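Local coordinates for protein T cell receptor mu chain (PDB 7L15) that pairs with a gamma chain to form the marsupial gamma mu T cell receptor, which probably recognises antigen through its V domains, at residues F156-L161 / K206-K210; H162-T166 / I190-R194. The contacts are given in a common frame with arbitrary orientation. Residue numbers count along the deposited sequence, not the author numbering.

Both contacts belong to the same C1-set immunoglobulin domain, and their centres lie about 15 Å apart. Contact 2 is nested in sequence inside the loop closed by contact 1. Contact 2 joins the two sheets of the sandwich through its buried interior. It has no hydrogen bond across the strands and relies on V163, L165 and the ring of H191. Contact 1 is partly buried, at one end of the sandwich. There a loop meets a hairpin turn through a histidine hydrogen bond, an aromatic pair and a water. The two contacts meet where strands 162-167 and 201-207 run side by side: K206 N lies 2.8 Å from H162 O, a probable hydrogen bond.

Contact 1 of 2, residues F156-L161 / K206-K210; sequences FYPKEL and KHLGK
Residues 156-161 form an irregular connection with a cis peptide bond before P158. Residues 206-207 end a strand, and a type I' turn follows from H207 to K210. L208 and G209 both have positive phi. The turn is closed by H207 N to K210 O and K210 N to H207 O, both 2.9 Å. The closest CA pair is L161 and H207, 4.9 Å apart. L161 CB lies 3.3 Å from K206 O.

H207 reaches from the strand end, its t rotamer carrying the ring into the bend of loop 156-161. H207 NE2 donates to P158 O at 2.9 Å, and CE1 lies 3.1 Å from Y157 O. F156 CB lies over one face of the H207 ring, 4.1 Å from its centroid, a CH-pi contact. The p rotamer of F156 aims its ring edge at the same face, an offset edge-to-face pair, centroids 5.6 Å apart, planes at 72°. P158 CD packs on L208 CD2 at 3.8 Å. One water links E160 O (2.9 Å) to L208 N (2.8 Å).

The F-Y-cis-P sequence at the end of the B strand and the histidine ending the F strand are hallmarks of the immunoglobulin C1-set domain.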
loop_
_atom_site.group_PDB
_atom_site.type_symbol
_atom_site.label_atom_id
_atom_site.label_comp_id
_atom_site.label_asym_id
_atom_site.label_seq_id
_atom_site.Cartn_x
_atom_site.Cartn_y
_atom_site.Cartn_z
ATOM N N PHE A 156 6.861 21.351 -7.599
ATOM C CA PHE A 156 7.086 21.597 -9.006
ATOM C C PHE A 156 6.014 20.888 -9.808
ATOM O O PHE A 156 5.386 19.936 -9.347
ATOM C CB PHE A 156 8.478 21.143 -9.448
ATOM C CG PHE A 156 8.826 19.735 -9.064
ATOM C CD1 PHE A 156 9.309 19.450 -7.794
ATOM C CD2 PHE A 156 8.713 18.704 -9.985
ATOM C CE1 PHE A 156 9.652 18.156 -7.445
ATOM C CE2 PHE A 156 9.057 17.404 -9.647
ATOM C CZ PHE A 156 9.521 17.127 -8.372
ATOM N N TYR A 157 5.809 21.372 -11.022
ATOM C CA TYR A 157 4.886 20.761 -11.923
ATOM C C TYR A 157 5.368 21.218 -13.293
ATOM O O TYR A 157 5.730 22.396 -13.435
ATOM C CB TYR A 157 3.432 21.189 -11.678
ATOM C CG TYR A 157 2.526 20.373 -12.567
ATOM C CD1 TYR A 157 2.128 19.092 -12.184
ATOM C CD2 TYR A 157 2.140 20.839 -13.824
ATOM C CE1 TYR A 157 1.342 18.301 -13.014
ATOM C CE2 TYR A 157 1.337 20.040 -14.674
ATOM C CZ TYR A 157 0.947 18.776 -14.250
ATOM O OH TYR A 157 0.168 17.976 -15.058
ATOM N N PRO A 158 5.400 20.335 -14.310
ATOM C CA PRO A 158 5.099 18.899 -14.280
ATOM C C PRO A 158 6.219 18.082 -13.595
ATOM O O PRO A 158 7.230 18.648 -13.156
ATOM C CB PRO A 158 4.979 18.537 -15.777
ATOM C CG PRO A 158 5.958 19.482 -16.444
ATOM C CD PRO A 158 5.877 20.765 -15.641
ATOM N N LYS A 159 6.052 16.759 -13.548
ATOM C CA LYS A 159 6.892 15.906 -12.709
ATOM C C LYS A 159 8.278 15.661 -13.289
ATOM O O LYS A 159 9.179 15.290 -12.533
ATOM C CB LYS A 159 6.213 14.540 -12.467
ATOM C CG LYS A 159 6.273 13.606 -13.667
ATOM C CD LYS A 159 5.413 12.360 -13.499
ATOM C CE LYS A 159 4.053 12.548 -14.139
ATOM N NZ LYS A 159 3.538 11.299 -14.776
ATOM N N GLU A 160 8.469 15.819 -14.597
ATOM C CA GLU A 160 9.768 15.529 -15.193
ATOM C C GLU A 160 10.811 16.520 -14.673
ATOM O O GLU A 160 10.614 17.744 -14.743
ATOM C CB GLU A 160 9.691 15.576 -16.722
ATOM C CG GLU A 160 8.833 14.474 -17.341
ATOM C CD GLU A 160 7.338 14.736 -17.202
ATOM O OE1 GLU A 160 6.961 15.911 -17.033
ATOM O OE2 GLU A 160 6.547 13.765 -17.256
ATOM N N LEU A 161 11.907 15.991 -14.118
ATOM C CA LEU A 161 13.064 16.814 -13.779
ATOM C C LEU A 161 14.311 15.944 -13.775
ATOM O O LEU A 161 14.246 14.714 -13.779
ATOM C CB LEU A 161 12.903 17.541 -12.429
ATOM C CG LEU A 161 12.453 16.843 -11.133
ATOM C CD1 LEU A 161 12.851 15.385 -11.068
ATOM C CD2 LEU A 161 12.984 17.551 -9.903
ATOM N N LYS A 206 17.200 20.542 -12.864
ATOM C CA LYS A 206 16.790 21.054 -14.162
ATOM C C LYS A 206 15.312 20.745 -14.333
ATOM O O LYS A 206 14.887 19.599 -14.160
ATOM C CB LYS A 206 17.623 20.440 -15.291
ATOM C CG LYS A 206 18.932 21.179 -15.548
ATOM C CD LYS A 206 19.955 20.283 -16.224
ATOM C CE LYS A 206 21.071 21.089 -16.880
ATOM N NZ LYS A 206 21.362 20.625 -18.278
ATOM N N HIS A 207 14.531 21.770 -14.637
ATOM C CA HIS A 207 13.088 21.617 -14.706
ATOM C C HIS A 207 12.594 22.637 -15.714
ATOM O O HIS A 207 12.859 23.833 -15.556
ATOM C CB HIS A 207 12.458 21.819 -13.322
ATOM C CG HIS A 207 10.969 21.663 -13.308
ATOM N ND1 HIS A 207 10.111 22.742 -13.298
ATOM C CD2 HIS A 207 10.186 20.557 -13.309
ATOM C CE1 HIS A 207 8.861 22.304 -13.304
ATOM N NE2 HIS A 207 8.880 20.981 -13.307
ATOM N N LEU A 208 11.948 22.149 -16.779
ATOM C CA LEU A 208 11.434 22.990 -17.872
ATOM C C LEU A 208 12.525 23.881 -18.438
ATOM O O LEU A 208 12.307 25.058 -18.722
ATOM C CB LEU A 208 10.241 23.836 -17.412
ATOM C CG LEU A 208 9.071 22.991 -16.917
ATOM C CD1 LEU A 208 7.986 23.887 -16.405
ATOM C CD2 LEU A 208 8.549 22.076 -18.019
ATOM N N GLY A 209 13.718 23.321 -18.588
ATOM C CA GLY A 209 14.821 24.082 -19.136
ATOM C C GLY A 209 15.391 25.160 -18.242
ATOM O O GLY A 209 16.272 25.899 -18.695
ATOM N N LYS A 210 14.912 25.296 -17.004
ATOM C CA LYS A 210 15.508 26.197 -16.024
ATOM C C LYS A 210 16.362 25.385 -15.058
ATOM O O LYS A 210 16.059 24.229 -14.762
ATOM C CB LYS A 210 14.436 26.967 -15.244
HETATM O O HOH W 1 11.119 19.490 -16.941
#

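Contact 2 of 2, residues H162-T166 / I190-R194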
loop_
_atom_site.group_PDB
_atom_site.type_symbol
_atom_site.label_atom_id
_atom_site.label_comp_id
_atom_site.label_asym_id
_atom_site.label_seq_id
_atom_site.Cartn_x
_atom_site.Cartn_y
_atom_site.Cartn_z
ATOM N N HIS A 162 15.452 16.605 -13.736
ATOM C CA HIS A 162 16.743 15.954 -13.632
ATOM C C HIS A 162 17.454 16.553 -12.433
ATOM O O HIS A 162 17.467 17.779 -12.275
ATOM C CB HIS A 162 17.553 16.158 -14.913
ATOM C CG HIS A 162 18.783 15.318 -15.000
ATOM N ND1 HIS A 162 20.023 15.770 -14.597
ATOM C CD2 HIS A 162 18.974 14.062 -15.470
ATOM C CE1 HIS A 162 20.923 14.827 -14.810
ATOM N NE2 HIS A 162 20.313 13.784 -15.343
ATOM N N VAL A 163 18.014 15.684 -11.582
ATOM C CA VAL A 163 18.685 16.063 -10.345
ATOM C C VAL A 163 20.080 15.468 -10.340
ATOM O O VAL A 163 20.320 14.374 -10.866
ATOM C CB VAL A 163 17.936 15.598 -9.082
ATOM C CG1 VAL A 163 18.494 16.296 -7.829
ATOM C CG2 VAL A 163 16.459 15.851 -9.223
ATOM N N SER A 164 21.001 16.196 -9.724
ATOM C CA SER A 164 22.390 15.770 -9.628
ATOM C C SER A 164 23.009 16.386 -8.380
ATOM O O SER A 164 22.875 17.592 -8.150
ATOM C CB SER A 164 23.149 16.183 -10.890
ATOM O OG SER A 164 24.496 15.813 -10.804
ATOM N N LEU A 165 23.640 15.549 -7.561
ATOM C CA LEU A 165 24.467 15.981 -6.441
ATOM C C LEU A 165 25.939 15.853 -6.817
ATOM O O LEU A 165 26.365 14.805 -7.310
ATOM C CB LEU A 165 24.186 15.138 -5.195
ATOM C CG LEU A 165 22.960 15.433 -4.345
ATOM C CD1 LEU A 165 22.713 14.238 -3.451
ATOM C CD2 LEU A 165 23.147 16.724 -3.518
ATOM N N THR A 166 26.720 16.892 -6.548
ATOM C CA THR A 166 28.123 16.906 -6.936
ATOM C C THR A 166 28.962 17.537 -5.840
ATOM O O THR A 166 28.519 18.457 -5.150
ATOM C CB THR A 166 28.357 17.680 -8.236
ATOM O OG1 THR A 166 27.830 19.004 -8.093
ATOM C CG2 THR A 166 27.678 16.969 -9.413
ATOM N N ILE A 190 12.900 14.005 -3.132
ATOM C CA ILE A 190 14.100 13.942 -2.318
ATOM C C ILE A 190 15.126 13.135 -3.082
ATOM O O ILE A 190 14.829 12.023 -3.533
ATOM C CB ILE A 190 13.837 13.310 -0.937
ATOM C CG1 ILE A 190 13.002 14.264 -0.093
ATOM C CG2 ILE A 190 15.158 13.001 -0.235
ATOM C CD1 ILE A 190 12.712 13.733 1.202
ATOM N N HIS A 191 16.323 13.696 -3.232
ATOM C CA HIS A 191 17.462 13.036 -3.848
ATOM C C HIS A 191 18.507 12.800 -2.759
ATOM O O HIS A 191 18.984 13.758 -2.142
ATOM C CB HIS A 191 18.010 13.912 -4.977
ATOM C CG HIS A 191 18.978 13.225 -5.892
ATOM N ND1 HIS A 191 18.642 12.113 -6.631
ATOM C CD2 HIS A 191 20.255 13.524 -6.223
ATOM C CE1 HIS A 191 19.678 11.740 -7.360
ATOM N NE2 HIS A 191 20.670 12.583 -7.133
ATOM N N ILE A 192 18.866 11.535 -2.530
ATOM C CA ILE A 192 19.745 11.140 -1.434
ATOM C C ILE A 192 21.125 10.804 -1.982
ATOM O O ILE A 192 21.245 10.213 -3.061
ATOM C CB ILE A 192 19.149 9.945 -0.673
ATOM C CG1 ILE A 192 17.856 10.365 0.028
ATOM C CG2 ILE A 192 20.141 9.396 0.320
ATOM C CD1 ILE A 192 18.070 11.255 1.200
ATOM N N GLY A 193 22.170 11.178 -1.241
ATOM C CA GLY A 193 23.513 10.775 -1.607
ATOM C C GLY A 193 24.402 10.697 -0.386
ATOM O O GLY A 193 24.006 11.075 0.716
ATOM N N ARG A 194 25.622 10.186 -0.592
ATOM C CA ARG A 194 26.603 10.006 0.475
ATOM C C ARG A 194 27.806 10.898 0.206
ATOM O O ARG A 194 28.388 10.848 -0.879
ATOM C CB ARG A 194 27.046 8.544 0.586
ATOM C CG ARG A 194 25.924 7.519 0.426
ATOM C CD ARG A 194 24.709 7.835 1.248
ATOM N NE ARG A 194 24.936 7.608 2.660
ATOM C CZ ARG A 194 24.283 6.697 3.367
ATOM N NH1 ARG A 194 23.353 5.950 2.780
ATOM N NH2 ARG A 194 24.548 6.547 4.656
#
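Strand 162-166 faces strand 190-194 across the immunoglobulin beta sandwich, C strand against E strand. The axes come within 8.1 Å and run at 25° in roughly the same direction. No hydrogen bond joins them.

V163 points toward the other strand. Its CB sits over one face of the H191 ring, 4.2 Å from the centroid and 13° off the normal, a CH-pi contact. V163 CG1 is 3.7 Å from H191 CD2. S164 turns its side chain away, and its CA is 4.4 Å from H191 NE2. L165 points inward again, with CD1 3.8 Å from both H191 CD2 and G193 N. G193 leaves room for this methyl, since an ideal CB would clash with it. V163 covers one face of the H191 ring, and L165 CD1 also touches it. H191 NE2 and L165 N both hydrogen-bond to the side-chain oxygen of Q175.

The disulfide C151-C203, which spans the two sheets, lies beside L165. Strand 162-166 is flanked by strands 170-173 and 201-207. Strand 190-194 lies between strands 148-156 and 175-181, and its outward residues I190, I192 and R194 meet the T cell receptor gamma chain, where R194 forms a salt bridge with E150 of that chain.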